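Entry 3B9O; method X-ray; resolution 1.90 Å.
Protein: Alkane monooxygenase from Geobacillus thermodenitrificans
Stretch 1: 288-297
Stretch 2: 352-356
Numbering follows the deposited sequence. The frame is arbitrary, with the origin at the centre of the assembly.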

# COMPACT_ATOMS: atom_id res chain seq x y z
N THR A 288 24.53 -13.03 13.56
CA THR A 288 24.39 -14.06 14.58
C THR A 288 23.10 -13.78 15.30
O THR A 288 22.57 -12.67 15.24
CB THR A 288 25.57 -14.03 15.59
OG1 THR A 288 25.54 -12.81 16.33
CG2 THR A 288 26.89 -14.18 14.87
N HIS A 289 22.57 -14.78 16.00
CA HIS A 289 21.37 -14.56 16.76
C HIS A 289 21.53 -13.42 17.77
O HIS A 289 20.63 -12.58 17.91
CB HIS A 289 20.92 -15.85 17.47
CG HIS A 289 19.56 -15.76 18.08
ND1 HIS A 289 18.41 -15.75 17.32
CD2 HIS A 289 19.16 -15.70 19.37
CE1 HIS A 289 17.36 -15.67 18.12
NE2 HIS A 289 17.79 -15.64 19.37
N ASP A 290 22.66 -13.39 18.49
CA ASP A 290 22.91 -12.35 19.53
C ASP A 290 22.83 -10.93 18.94
O ASP A 290 22.30 -10.02 19.57
CB ASP A 290 24.29 -12.54 20.22
CG ASP A 290 24.27 -13.56 21.42
OD1 ASP A 290 23.17 -13.87 22.00
OD2 ASP A 290 25.38 -14.05 21.80
N GLU A 291 23.41 -10.74 17.75
CA GLU A 291 23.31 -9.46 17.02
C GLU A 291 21.87 -9.03 16.79
O GLU A 291 21.50 -7.89 17.08
CB GLU A 291 24.01 -9.54 15.68
CG GLU A 291 25.52 -9.46 15.76
CD GLU A 291 26.14 -9.12 14.41
OE1 GLU A 291 27.39 -9.27 14.32
OE2 GLU A 291 25.39 -8.74 13.44
N ALA A 292 21.05 -9.95 16.26
CA ALA A 292 19.62 -9.72 16.07
C ALA A 292 18.95 -9.35 17.38
O ALA A 292 18.22 -8.37 17.43
CB ALA A 292 18.95 -10.96 15.46
N MET A 293 19.23 -10.11 18.45
CA MET A 293 18.55 -9.90 19.72
C MET A 293 18.96 -8.54 20.31
O MET A 293 18.17 -7.85 20.94
CB MET A 293 18.81 -11.04 20.72
CG MET A 293 18.14 -12.40 20.37
SD MET A 293 16.35 -12.25 20.06
CE MET A 293 15.78 -12.08 21.75
N GLU A 294 20.19 -8.13 20.03
CA GLU A 294 20.67 -6.86 20.54
C GLU A 294 19.89 -5.68 19.93
O GLU A 294 19.58 -4.71 20.63
CB GLU A 294 22.15 -6.73 20.25
CG GLU A 294 22.73 -5.42 20.68
CD GLU A 294 24.25 -5.46 20.74
OE1 GLU A 294 24.89 -4.38 20.72
OE2 GLU A 294 24.80 -6.58 20.80
N LYS A 295 19.57 -5.78 18.63
CA LYS A 295 18.77 -4.78 17.94
C LYS A 295 17.38 -4.80 18.52
O LYS A 295 16.84 -3.76 18.84
CB LYS A 295 18.73 -5.02 16.41
CG LYS A 295 20.05 -4.77 15.74
CD LYS A 295 20.06 -5.23 14.28
CE LYS A 295 21.47 -5.22 13.74
NZ LYS A 295 21.59 -5.65 12.31
N LEU A 296 16.81 -6.00 18.66
CA LEU A 296 15.48 -6.15 19.22
C LEU A 296 15.34 -5.45 20.57
O LEU A 296 14.35 -4.76 20.83
CB LEU A 296 15.11 -7.65 19.36
CG LEU A 296 13.65 -8.14 19.38
CD1 LEU A 296 13.55 -9.57 19.92
CD2 LEU A 296 12.70 -7.26 20.16
N ASN A 297 16.32 -5.67 21.44
CA ASN A 297 16.28 -5.16 22.81
C ASN A 297 16.41 -3.61 22.81
O ASN A 297 15.78 -2.92 23.63
CB ASN A 297 17.36 -5.85 23.68
CG ASN A 297 17.01 -7.22 23.98
N SER A 352 9.98 -11.35 12.28
CA SER A 352 11.06 -12.32 12.13
C SER A 352 12.41 -11.78 12.70
O SER A 352 12.93 -10.76 12.24
CB SER A 352 11.18 -12.78 10.66
OG SER A 352 12.10 -13.85 10.55
N VAL A 353 12.98 -12.48 13.68
CA VAL A 353 14.19 -12.01 14.33
C VAL A 353 15.26 -13.09 14.26
O VAL A 353 15.00 -14.23 14.64
CB VAL A 353 13.92 -11.70 15.81
CG1 VAL A 353 15.22 -11.13 16.49
CG2 VAL A 353 12.74 -10.77 15.96
N GLY A 354 16.46 -12.76 13.78
CA GLY A 354 17.54 -13.75 13.80
C GLY A 354 18.51 -13.55 12.67
O GLY A 354 18.70 -12.44 12.21
N THR A 355 19.13 -14.63 12.24
CA THR A 355 20.11 -14.59 11.14
C THR A 355 19.38 -14.56 9.81
O THR A 355 18.19 -14.89 9.77
CB THR A 355 21.01 -15.82 11.18
OG1 THR A 355 20.19 -16.98 10.96
CG2 THR A 355 21.73 -15.92 12.56
N PRO A 356 20.10 -14.22 8.71
CA PRO A 356 19.45 -14.24 7.39
C PRO A 356 18.89 -15.59 6.98
O PRO A 356 17.88 -15.61 6.28
CB PRO A 356 20.56 -13.85 6.43
CG PRO A 356 21.61 -13.17 7.28
CD PRO A 356 21.49 -13.76 8.64

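The most unusual feature of this contact is a glycine whose place is set first by its own backbone. Gly-354 has phi/psi of 150/-151°, and a CB there would jam against the carbonyl O of Val-353, which by itself calls for glycine. The helix comes near this bare backbone: Ala-292 CB lies 3.5 Å from Gly-354 N, and His-289 ND1 lies 4.1 Å from Gly-354 CA. An ideal CB on Gly-354 would sit 3.9 Å from that same His-289 ND1, close but not a clash, so the backbone angles are the stronger constraint.

No hydrogen bond crosses between the stretches; what joins them is packing, with 284 Å² buried in all. Val-353 gives the most area. Its CA-to-CB bond points toward the helix, and with chi1 in t its CG1 meets three side chains spaced along it: Ala-292 CB at 3.9 Å, Met-293 SD at 3.9 Å and Leu-296 CD1 at 4.1 Å. Ala-292 and Leu-296, one helical turn apart, both point toward the strand. The small alanine suits the close approach to the glycine backbone, while the longer leucine reaches the valine from the next turn. Met-293 leaves its CA sideways, yet its flexible chain, m at all three chi angles, still brings sulfur to the same methyl.

At the helix start, Thr-355 CG2 rests 3.7 Å from both Thr-288 C and His-289 N, an apolar methyl laid against backbone. Thr-288 points away from the strand; its OG1 instead accepts from Glu-291 N at 3.3 Å, capping the helix. Thr-355 OG1 likewise caps a backbone N just beyond its stretch. Both threonines have chi1 in p, and Thr-355 divides its work plainly: hydroxyl for its own cap, methyl for the neighbouring helix.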